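FOKI restriction endonuclease (Planomicrobium okeanokoites, PDB 2FOK) cleaves double-stranded DNA as a type IIS restriction endonuclease, joining a DNA-recognition part to a metal-dependent cleavage domain of the PD-(D/E)XK family. Local coordinates at residues A[5-10]-A[110-115]; A[66-71]-A[127-132]; A[214-219]-A[257-262]. One frame throughout, in Å; residues are numbered along the deposited sequence.

Interaction 1 (A[5-10]-A[110-115])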
loop_
_atom_site.group_PDB
_atom_site.type_symbol
_atom_site.label_atom_id
_atom_site.label_comp_id
_atom_site.label_asym_id
_atom_site.label_seq_id
_atom_site.Cartn_x
_atom_site.Cartn_y
_atom_site.Cartn_z
ATOM N N ILE A 5 -18.914 -0.531 7.792
ATOM C CA ILE A 5 -18.038 -0.432 6.589
ATOM C C ILE A 5 -16.885 -1.435 6.727
ATOM O O ILE A 5 -16.144 -1.424 7.706
ATOM C CB ILE A 5 -17.505 1.022 6.405
ATOM C CG1 ILE A 5 -18.689 1.996 6.360
ATOM C CG2 ILE A 5 -16.703 1.146 5.095
ATOM C CD1 ILE A 5 -18.347 3.381 5.855
ATOM N N ARG A 6 -16.775 -2.324 5.746
ATOM C CA ARG A 6 -15.747 -3.351 5.746
ATOM C C ARG A 6 -14.726 -3.039 4.658
ATOM O O ARG A 6 -14.875 -2.066 3.915
ATOM C CB ARG A 6 -16.377 -4.729 5.501
ATOM C CG ARG A 6 -17.463 -5.128 6.499
ATOM C CD ARG A 6 -16.877 -5.209 7.921
ATOM N NE ARG A 6 -17.898 -5.478 8.935
ATOM C CZ ARG A 6 -17.663 -5.543 10.241
ATOM N NH1 ARG A 6 -16.436 -5.359 10.702
ATOM N NH2 ARG A 6 -18.661 -5.791 11.085
ATOM N N THR A 7 -13.696 -3.873 4.580
ATOM C CA THR A 7 -12.621 -3.723 3.611
ATOM C C THR A 7 -12.229 -5.125 3.152
ATOM O O THR A 7 -11.916 -5.970 3.986
ATOM C CB THR A 7 -11.396 -3.045 4.268
ATOM O OG1 THR A 7 -11.743 -1.703 4.649
ATOM C CG2 THR A 7 -10.211 -3.018 3.308
ATOM N N PHE A 8 -12.253 -5.371 1.839
ATOM C CA PHE A 8 -11.911 -6.692 1.288
ATOM C C PHE A 8 -11.062 -6.591 0.028
ATOM O O PHE A 8 -10.812 -5.503 -0.485
ATOM C CB PHE A 8 -13.168 -7.481 0.883
ATOM C CG PHE A 8 -14.184 -7.646 1.967
ATOM C CD1 PHE A 8 -13.877 -8.344 3.130
ATOM C CD2 PHE A 8 -15.471 -7.138 1.803
ATOM C CE1 PHE A 8 -14.844 -8.538 4.121
ATOM C CE2 PHE A 8 -16.443 -7.320 2.776
ATOM C CZ PHE A 8 -16.134 -8.023 3.942
ATOM N N GLY A 9 -10.657 -7.753 -0.477
ATOM C CA GLY A 9 -9.885 -7.824 -1.708
ATOM C C GLY A 9 -8.389 -7.748 -1.543
ATOM O O GLY A 9 -7.653 -7.857 -2.525
ATOM N N TRP A 10 -7.936 -7.586 -0.304
ATOM C CA TRP A 10 -6.512 -7.442 -0.027
ATOM C C TRP A 10 -6.096 -8.070 1.303
ATOM O O TRP A 10 -6.617 -7.723 2.369
ATOM C CB TRP A 10 -6.157 -5.958 -0.023
ATOM C CG TRP A 10 -6.656 -5.206 -1.226
ATOM C CD1 TRP A 10 -7.833 -4.510 -1.337
ATOM C CD2 TRP A 10 -6.002 -5.085 -2.490
ATOM N NE1 TRP A 10 -7.947 -3.969 -2.592
ATOM C CE2 TRP A 10 -6.838 -4.309 -3.322
ATOM C CE3 TRP A 10 -4.786 -5.560 -3.006
ATOM C CZ2 TRP A 10 -6.500 -3.995 -4.645
ATOM C CZ3 TRP A 10 -4.449 -5.246 -4.324
ATOM C CH2 TRP A 10 -5.304 -4.469 -5.128
ATOM N N PHE A 110 -8.057 -14.544 7.096
ATOM C CA PHE A 110 -8.636 -15.761 6.541
ATOM C C PHE A 110 -10.025 -15.494 5.963
ATOM O O PHE A 110 -10.403 -16.078 4.954
ATOM C CB PHE A 110 -8.732 -16.834 7.634
ATOM C CG PHE A 110 -7.497 -17.684 7.766
ATOM C CD1 PHE A 110 -7.072 -18.489 6.712
ATOM C CD2 PHE A 110 -6.754 -17.674 8.940
ATOM C CE1 PHE A 110 -5.925 -19.273 6.828
ATOM C CE2 PHE A 110 -5.613 -18.449 9.063
ATOM C CZ PHE A 110 -5.195 -19.254 8.001
ATOM N N LEU A 111 -10.793 -14.631 6.616
ATOM C CA LEU A 111 -12.128 -14.295 6.118
ATOM C C LEU A 111 -11.958 -13.518 4.806
ATOM O O LEU A 111 -12.621 -13.797 3.800
ATOM C CB LEU A 111 -12.876 -13.438 7.153
ATOM C CG LEU A 111 -14.295 -12.957 6.818
ATOM C CD1 LEU A 111 -15.248 -13.369 7.912
ATOM C CD2 LEU A 111 -14.313 -11.453 6.656
ATOM N N ARG A 112 -11.046 -12.548 4.834
ATOM C CA ARG A 112 -10.747 -11.703 3.685
ATOM C C ARG A 112 -10.208 -12.537 2.533
ATOM O O ARG A 112 -10.495 -12.259 1.368
ATOM C CB ARG A 112 -9.736 -10.617 4.087
ATOM C CG ARG A 112 -10.363 -9.489 4.913
ATOM C CD ARG A 112 -9.332 -8.543 5.523
ATOM N NE ARG A 112 -8.764 -7.643 4.522
ATOM C CZ ARG A 112 -8.462 -6.363 4.728
ATOM N NH1 ARG A 112 -8.667 -5.795 5.914
ATOM N NH2 ARG A 112 -7.952 -5.644 3.736
ATOM N N TRP A 113 -9.437 -13.567 2.870
ATOM C CA TRP A 113 -8.858 -14.470 1.885
ATOM C C TRP A 113 -9.943 -15.351 1.221
ATOM O O TRP A 113 -10.032 -15.423 0.001
ATOM C CB TRP A 113 -7.800 -15.323 2.582
ATOM C CG TRP A 113 -6.895 -16.122 1.697
ATOM C CD1 TRP A 113 -6.816 -16.080 0.335
ATOM C CD2 TRP A 113 -5.944 -17.113 2.128
ATOM N NE1 TRP A 113 -5.870 -16.991 -0.114
ATOM C CE2 TRP A 113 -5.324 -17.633 0.969
ATOM C CE3 TRP A 113 -5.559 -17.613 3.385
ATOM C CZ2 TRP A 113 -4.337 -18.627 1.030
ATOM C CZ3 TRP A 113 -4.576 -18.603 3.446
ATOM C CH2 TRP A 113 -3.979 -19.097 2.277
ATOM N N ALA A 114 -10.778 -16.003 2.022
ATOM C CA ALA A 114 -11.844 -16.858 1.488
ATOM C C ALA A 114 -12.759 -16.050 0.579
ATOM O O ALA A 114 -13.144 -16.494 -0.496
ATOM C CB ALA A 114 -12.646 -17.451 2.620
ATOM N N HIS A 115 -13.095 -14.850 1.029
ATOM C CA HIS A 115 -13.956 -13.962 0.281
ATOM C C HIS A 115 -13.301 -13.491 -1.019
ATOM O O HIS A 115 -13.958 -13.437 -2.061
ATOM C CB HIS A 115 -14.329 -12.768 1.163
ATOM C CG HIS A 115 -15.044 -11.682 0.431
ATOM N ND1 HIS A 115 -14.381 -10.670 -0.230
ATOM C CD2 HIS A 115 -16.365 -11.471 0.218
ATOM C CE1 HIS A 115 -15.262 -9.882 -0.821
ATOM N NE2 HIS A 115 -16.474 -10.347 -0.565
#
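The Phe8 ring lies obliquely against the imidazole of His115, their centroids 4.3 Å apart and the planes turned 34° from one another. This fixes the N-terminal arm of FokI, residues 5-10 ahead of helix 17-24, to helix 104-116 in the first winged-helix-like subdomain of the recognition part. His115 reaches out with CG anti to the backbone N (chi1 171°), which brings its ND1 to 3.6 Å from Phe8 CB. At the edge of the Phe8 ring, near its plane, sit the aliphatic part of Arg112 and a methyl of Leu111, with Leu111 CD2 3.9 Å from Phe8 CE1. His115, a turn on from Leu111 and Arg112, thus covers a face while those two line the rim, and Tyr122 meets the ring edge-to-face from strand 120-123. Next to this apolar patch, Arg112 runs alongside Thr7 and bends at chi3 (75°), which turns its guanidinium to the arm's backbone. Thr7 O lies over the centre of one guanidinium face, 3.5 Å above the plane, and the methyl Thr7 CG2 approaches Arg112 NH2. The hydroxyl of Thr7 is engaged elsewhere, by Arg307. The edge of the guanidinium is used by Trp10: its carbonyl O takes two bent, weak hydrogen bonds, from Arg112 NE at 3.0 Å and from Arg112 NH2 at 2.8 Å.

Interaction 2 (A[66-71]-A[127-132])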
loop_
_atom_site.group_PDB
_atom_site.type_symbol
_atom_site.label_atom_id
_atom_site.label_comp_id
_atom_site.label_asym_id
_atom_site.label_seq_id
_atom_site.Cartn_x
_atom_site.Cartn_y
_atom_site.Cartn_z
ATOM N N TYR A 66 -23.502 -16.724 8.419
ATOM C CA TYR A 66 -22.821 -16.211 9.610
ATOM C C TYR A 66 -22.545 -14.721 9.454
ATOM O O TYR A 66 -22.194 -14.267 8.370
ATOM C CB TYR A 66 -21.480 -16.937 9.836
ATOM C CG TYR A 66 -21.531 -18.458 9.893
ATOM C CD1 TYR A 66 -22.372 -19.126 10.786
ATOM C CD2 TYR A 66 -20.710 -19.229 9.075
ATOM C CE1 TYR A 66 -22.391 -20.531 10.860
ATOM C CE2 TYR A 66 -20.722 -20.631 9.142
ATOM C CZ TYR A 66 -21.563 -21.270 10.035
ATOM O OH TYR A 66 -21.578 -22.647 10.088
ATOM N N THR A 67 -22.704 -13.962 10.534
ATOM C CA THR A 67 -22.445 -12.525 10.492
ATOM C C THR A 67 -20.964 -12.317 10.732
ATOM O O THR A 67 -20.273 -13.210 11.226
ATOM C CB THR A 67 -23.204 -11.753 11.591
ATOM O OG1 THR A 67 -22.681 -12.114 12.871
ATOM C CG2 THR A 67 -24.690 -12.059 11.548
ATOM N N TYR A 68 -20.478 -11.132 10.394
ATOM C CA TYR A 68 -19.069 -10.818 10.577
ATOM C C TYR A 68 -18.619 -11.143 11.997
ATOM O O TYR A 68 -17.622 -11.833 12.196
ATOM C CB TYR A 68 -18.819 -9.336 10.291
ATOM C CG TYR A 68 -17.459 -9.053 9.695
ATOM C CD1 TYR A 68 -16.310 -9.053 10.494
ATOM C CD2 TYR A 68 -17.321 -8.780 8.334
ATOM C CE1 TYR A 68 -15.049 -8.787 9.946
ATOM C CE2 TYR A 68 -16.071 -8.513 7.776
ATOM C CZ TYR A 68 -14.940 -8.519 8.587
ATOM O OH TYR A 68 -13.711 -8.262 8.033
ATOM N N LYS A 69 -19.372 -10.652 12.981
ATOM C CA LYS A 69 -19.053 -10.877 14.384
ATOM C C LYS A 69 -18.938 -12.353 14.749
ATOM O O LYS A 69 -17.923 -12.789 15.286
ATOM C CB LYS A 69 -20.097 -10.205 15.273
ATOM C CG LYS A 69 -19.759 -10.283 16.747
ATOM C CD LYS A 69 -20.286 -9.103 17.524
ATOM C CE LYS A 69 -19.786 -9.143 18.965
ATOM N NZ LYS A 69 -18.763 -10.217 19.192
ATOM N N GLU A 70 -19.974 -13.126 14.456
ATOM C CA GLU A 70 -19.968 -14.558 14.767
ATOM C C GLU A 70 -18.688 -15.263 14.285
ATOM O O GLU A 70 -18.189 -16.177 14.938
ATOM C CB GLU A 70 -21.197 -15.233 14.140
ATOM C CG GLU A 70 -22.502 -15.004 14.887
ATOM C CD GLU A 70 -23.713 -14.998 13.962
ATOM O OE1 GLU A 70 -23.587 -15.450 12.805
ATOM O OE2 GLU A 70 -24.794 -14.542 14.387
ATOM N N LEU A 71 -18.166 -14.832 13.139
ATOM C CA LEU A 71 -16.951 -15.414 12.563
ATOM C C LEU A 71 -15.641 -14.860 13.139
ATOM O O LEU A 71 -14.726 -15.613 13.448
ATOM C CB LEU A 71 -16.932 -15.190 11.048
ATOM C CG LEU A 71 -17.765 -16.111 10.150
ATOM C CD1 LEU A 71 -18.157 -15.376 8.864
ATOM C CD2 LEU A 71 -16.958 -17.340 9.823
ATOM N N ASP A 127 -24.465 -7.812 6.869
ATOM C CA ASP A 127 -23.120 -7.982 7.415
ATOM C C ASP A 127 -22.840 -9.465 7.589
ATOM O O ASP A 127 -22.219 -9.874 8.570
ATOM C CB ASP A 127 -23.020 -7.275 8.771
ATOM C CG ASP A 127 -21.607 -6.848 9.112
ATOM O OD1 ASP A 127 -20.776 -6.707 8.186
ATOM O OD2 ASP A 127 -21.334 -6.653 10.319
ATOM N N SER A 128 -23.297 -10.261 6.624
ATOM C CA SER A 128 -23.146 -11.709 6.685
ATOM C C SER A 128 -22.535 -12.363 5.449
ATOM O O SER A 128 -22.443 -11.753 4.390
ATOM C CB SER A 128 -24.515 -12.341 6.958
ATOM O OG SER A 128 -25.066 -11.834 8.156
ATOM N N PHE A 129 -22.125 -13.619 5.606
ATOM C CA PHE A 129 -21.536 -14.391 4.519
ATOM C C PHE A 129 -22.195 -15.770 4.400
ATOM O O PHE A 129 -22.769 -16.293 5.367
ATOM C CB PHE A 129 -20.031 -14.644 4.746
ATOM C CG PHE A 129 -19.212 -13.406 4.986
ATOM C CD1 PHE A 129 -19.342 -12.684 6.164
ATOM C CD2 PHE A 129 -18.255 -13.005 4.059
ATOM C CE1 PHE A 129 -18.537 -11.592 6.426
ATOM C CE2 PHE A 129 -17.437 -11.908 4.309
ATOM C CZ PHE A 129 -17.579 -11.200 5.499
ATOM N N VAL A 130 -22.086 -16.346 3.201
ATOM C CA VAL A 130 -22.571 -17.690 2.913
ATOM C C VAL A 130 -21.564 -18.281 1.923
ATOM O O VAL A 130 -20.829 -17.555 1.269
ATOM C CB VAL A 130 -23.985 -17.710 2.265
ATOM C CG1 VAL A 130 -25.024 -17.172 3.244
ATOM C CG2 VAL A 130 -23.980 -16.911 0.969
ATOM N N ILE A 131 -21.521 -19.598 1.833
ATOM C CA ILE A 131 -20.612 -20.266 0.921
ATOM C C ILE A 131 -21.166 -20.075 -0.492
ATOM O O ILE A 131 -22.333 -19.709 -0.654
ATOM C CB ILE A 131 -20.522 -21.771 1.279
ATOM C CG1 ILE A 131 -19.262 -22.387 0.684
ATOM C CG2 ILE A 131 -21.773 -22.503 0.796
ATOM C CD1 ILE A 131 -18.969 -23.811 1.188
ATOM N N THR A 132 -20.333 -20.293 -1.509
ATOM C CA THR A 132 -20.785 -20.152 -2.886
ATOM C C THR A 132 -20.735 -21.481 -3.608
ATOM O O THR A 132 -20.505 -22.536 -3.015
ATOM C CB THR A 132 -19.916 -19.162 -3.711
ATOM O OG1 THR A 132 -18.586 -19.676 -3.817
ATOM C CG2 THR A 132 -19.892 -17.780 -3.075
HETATM O O HOH W 1 -21.204 -8.518 12.251
#
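A short antiparallel ladder joins strand 66-67 to strand 128-131, the central strand of the three-stranded sheet in the winged-helix-like first recognition subdomain. Tyr66 and Phe129 form its hydrogen-bonded pair, with Phe129 N to Tyr66 O at 2.8 Å and Tyr66 N to Phe129 O at 3.2 Å. Thr67 and Ser128 follow as the non-hydrogen-bonded pair; Thr67 CG2 rests near Ser128 OG, which is hydrogen-bonded to Ser126 O. Here the chain enters helix 68-72 through a capping box: Thr67 OG1, set between the backbone N and the carbonyl carbon (chi1 67°), is directed at Glu70 N and accepts from it, and Thr67 N gives a nearly straight bond (170°) to Glu70 OE1, arriving from above the carboxylate plane. The first helical residue keeps hold of the sheet, for Tyr68 N bonds to Asp127 O at 2.8 Å, nearly in line with the carbonyl. Asp127 and Ser128 make a G1 beta bulge opposite Ile123. On the Tyr66/Phe129 face of the sheet, Phe129 turns its edge to Tyr68, Phe129 CE1 standing 3.6 Å from Tyr68 CD2; the planes are 54° apart, and Leu71 CD1 closes in obliquely on the same ring. Asp127 brings its carboxylate alongside Tyr68 CB, with OD1 hydrogen-bonded to Tyr122 OH. A water completes the link, donating to Asp127 OD2 at 2.7 Å and accepting from Lys69 N at 2.9 Å.

Interaction 3 (A[214-219]-A[257-262])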
loop_
_atom_site.group_PDB
_atom_site.type_symbol
_atom_site.label_atom_id
_atom_site.label_comp_id
_atom_site.label_asym_id
_atom_site.label_seq_id
_atom_site.Cartn_x
_atom_site.Cartn_y
_atom_site.Cartn_z
ATOM N N GLU A 214 15.866 -8.654 8.498
ATOM C CA GLU A 214 14.646 -7.922 8.836
ATOM C C GLU A 214 14.341 -6.850 7.801
ATOM O O GLU A 214 13.179 -6.563 7.528
ATOM C CB GLU A 214 14.789 -7.270 10.214
ATOM C CG GLU A 214 13.714 -6.251 10.547
ATOM C CD GLU A 214 12.471 -6.882 11.155
ATOM O OE1 GLU A 214 12.482 -8.105 11.419
ATOM O OE2 GLU A 214 11.479 -6.155 11.370
ATOM N N ILE A 215 15.396 -6.255 7.241
ATOM C CA ILE A 215 15.263 -5.206 6.229
ATOM C C ILE A 215 14.899 -5.795 4.873
ATOM O O ILE A 215 14.124 -5.209 4.115
ATOM C CB ILE A 215 16.586 -4.401 6.066
ATOM C CG1 ILE A 215 16.813 -3.525 7.298
ATOM C CG2 ILE A 215 16.542 -3.551 4.791
ATOM C CD1 ILE A 215 18.052 -2.635 7.219
ATOM N N ARG A 216 15.468 -6.957 4.577
ATOM C CA ARG A 216 15.226 -7.635 3.310
ATOM C C ARG A 216 13.826 -8.223 3.182
ATOM O O ARG A 216 13.351 -8.461 2.064
ATOM C CB ARG A 216 16.250 -8.758 3.118
ATOM C CG ARG A 216 16.154 -9.466 1.772
ATOM C CD ARG A 216 17.413 -10.259 1.474
ATOM N NE ARG A 216 17.839 -11.042 2.628
ATOM C CZ ARG A 216 19.065 -11.029 3.143
ATOM N NH1 ARG A 216 20.017 -10.269 2.617
ATOM N NH2 ARG A 216 19.338 -11.786 4.192
ATOM N N ASN A 217 13.165 -8.448 4.313
ATOM C CA ASN A 217 11.845 -9.053 4.302
ATOM C C ASN A 217 10.725 -8.333 5.060
ATOM O O ASN A 217 9.557 -8.561 4.758
ATOM C CB ASN A 217 11.936 -10.486 4.825
ATOM C CG ASN A 217 12.960 -11.323 4.079
ATOM O OD1 ASN A 217 12.845 -11.528 2.869
ATOM N ND2 ASN A 217 13.972 -11.810 4.796
ATOM N N ASN A 218 11.052 -7.484 6.034
ATOM C CA ASN A 218 10.014 -6.790 6.799
ATOM C C ASN A 218 9.915 -5.301 6.533
ATOM O O ASN A 218 9.093 -4.623 7.144
ATOM C CB ASN A 218 10.219 -7.000 8.295
ATOM C CG ASN A 218 9.286 -8.042 8.869
ATOM O OD1 ASN A 218 8.087 -7.800 9.042
ATOM N ND2 ASN A 218 9.832 -9.218 9.169
ATOM N N TRP A 219 10.767 -4.800 5.644
ATOM C CA TRP A 219 10.795 -3.384 5.263
ATOM C C TRP A 219 9.962 -3.349 4.002
ATOM O O TRP A 219 10.448 -3.714 2.930
ATOM C CB TRP A 219 12.217 -2.961 4.898
ATOM C CG TRP A 219 12.810 -1.826 5.685
ATOM C CD1 TRP A 219 13.186 -0.597 5.202
ATOM C CD2 TRP A 219 13.236 -1.860 7.049
ATOM N NE1 TRP A 219 13.828 0.123 6.179
ATOM C CE2 TRP A 219 13.874 -0.627 7.321
ATOM C CE3 TRP A 219 13.148 -2.815 8.066
ATOM C CZ2 TRP A 219 14.417 -0.326 8.568
ATOM C CZ3 TRP A 219 13.686 -2.519 9.302
ATOM C CH2 TRP A 219 14.315 -1.282 9.545
ATOM N N ASN A 257 29.798 -4.024 -2.370
ATOM C CA ASN A 257 28.943 -5.034 -1.697
ATOM C C ASN A 257 27.999 -5.714 -2.669
ATOM O O ASN A 257 27.820 -5.281 -3.812
ATOM C CB ASN A 257 28.128 -4.376 -0.587
ATOM C CG ASN A 257 28.815 -4.458 0.755
ATOM O OD1 ASN A 257 29.978 -4.069 0.897
ATOM N ND2 ASN A 257 28.100 -4.970 1.754
ATOM N N LYS A 258 27.392 -6.793 -2.200
ATOM C CA LYS A 258 26.448 -7.543 -3.008
ATOM C C LYS A 258 25.233 -7.787 -2.142
ATOM O O LYS A 258 25.358 -7.993 -0.933
ATOM C CB LYS A 258 27.062 -8.870 -3.455
ATOM C CG LYS A 258 27.129 -9.033 -4.965
ATOM C CD LYS A 258 25.891 -9.744 -5.498
ATOM C CE LYS A 258 26.224 -10.582 -6.731
ATOM N NZ LYS A 258 26.569 -9.748 -7.919
ATOM N N GLU A 259 24.057 -7.748 -2.754
ATOM C CA GLU A 259 22.823 -7.958 -2.015
ATOM C C GLU A 259 21.831 -8.733 -2.864
ATOM O O GLU A 259 21.972 -8.808 -4.082
ATOM C CB GLU A 259 22.221 -6.608 -1.594
ATOM C CG GLU A 259 23.174 -5.716 -0.795
ATOM C CD GLU A 259 23.539 -6.309 0.566
ATOM O OE1 GLU A 259 22.702 -7.033 1.147
ATOM O OE2 GLU A 259 24.662 -6.054 1.054
ATOM N N PHE A 260 20.835 -9.316 -2.206
ATOM C CA PHE A 260 19.799 -10.091 -2.878
ATOM C C PHE A 260 18.459 -9.897 -2.189
ATOM O O PHE A 260 18.405 -9.607 -0.994
ATOM C CB PHE A 260 20.157 -11.579 -2.871
ATOM C CG PHE A 260 20.010 -12.235 -1.523
ATOM C CD1 PHE A 260 21.024 -12.143 -0.574
ATOM C CD2 PHE A 260 18.857 -12.951 -1.204
ATOM C CE1 PHE A 260 20.888 -12.764 0.684
ATOM C CE2 PHE A 260 18.711 -13.568 0.041
ATOM C CZ PHE A 260 19.726 -13.477 0.986
ATOM N N ILE A 261 17.386 -10.047 -2.963
ATOM C CA ILE A 261 16.021 -9.934 -2.456
ATOM C C ILE A 261 15.356 -11.285 -2.737
ATOM O O ILE A 261 15.244 -11.698 -3.895
ATOM C CB ILE A 261 15.231 -8.818 -3.182
ATOM C CG1 ILE A 261 15.757 -7.439 -2.766
ATOM C CG2 ILE A 261 13.753 -8.938 -2.866
ATOM C CD1 ILE A 261 15.828 -7.226 -1.276
ATOM N N SER A 262 14.924 -11.974 -1.685
ATOM C CA SER A 262 14.301 -13.283 -1.850
ATOM C C SER A 262 12.852 -13.235 -2.330
ATOM O O SER A 262 12.346 -14.208 -2.891
ATOM C CB SER A 262 14.382 -14.051 -0.539
ATOM O OG SER A 262 15.316 -13.443 0.331
HETATM O O HOH W 2 13.442 -10.952 0.145
#
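Stacking dominates the contact between Arg216, on helix 209-218, and Phe260, on strand 258-267, in the second winged-helix-like subdomain of the recognition part. The guanidinium lies flat on the phenyl ring, planes 17° apart and centres 4.0 Å apart, a cation-pi arrangement in which Phe260 CZ sits over the middle of the guanidinium at 3.3 Å from Arg216 CZ. Arg216 reaches the ring by extending with CG anti to the backbone N (chi1 -176°) and then bending at chi3 (46°), which lays the guanidinium over the Phe260 ring. Lys244 of strand 240-248 makes a further cation-pi contact with this ring.

The apolar contribution comes from the arginine's own chain. Arg216 CD lies over the Phe260 face toward its rim in a CH-pi contact, although the exact place of this carbon is doubtful, and Arg216 CG meets Ile261 CD1 at 3.8 Å where the two side chains run antiparallel.

Polar links are looser. Glu259 OE1 lies near the plane of the guanidinium, at its edge, but 4.5 Å from Arg216 NH1, too far for a salt bridge; Glu259 also has a long, weak ion pair with Lys212. Between Asn217 and Ser262 a water joins the two segments: it donates to Asn217 OD1 at 2.8 Å and is hydrogen-bonded to Ser262 OG at 3.1 Å.

With an alanine at Arg216, the Phe260 face would probably lose its flat cationic partner, a gap would open beside Ile261 CD1, and Glu259 would be left without this nearby positive charge. Helix and strand, with no direct hydrogen bond between these segments, are therefore held by a stacked cation, aliphatic contact and one bridging water, with the nearby carboxylate likely to add only a modest electrostatic pull.

Interactions 1 and 2 are neighbours in the first recognition subdomain, their centres 11 Å apart and their segments alternating along the chain. They touch directly: Arg6 NH2 makes a salt bridge to Asp127 OD2 at 2.9 Å, Arg6 also sits on Tyr68 in a cation-pi contact, and Leu111 CD2 packs on Phe129 CZ at 3.5 Å. The arm, helix 104-116 and the sheet thus share one continuous interior. Interaction 3 belongs to the second subdomain; its centre is about 29 Å from that of interaction 1 and 39 Å from that of interaction 2, without contact. All three lie in the recognition part; from segment 214-219, Trp219 reaches Arg422 of the cleavage domain by a cation-pi contact.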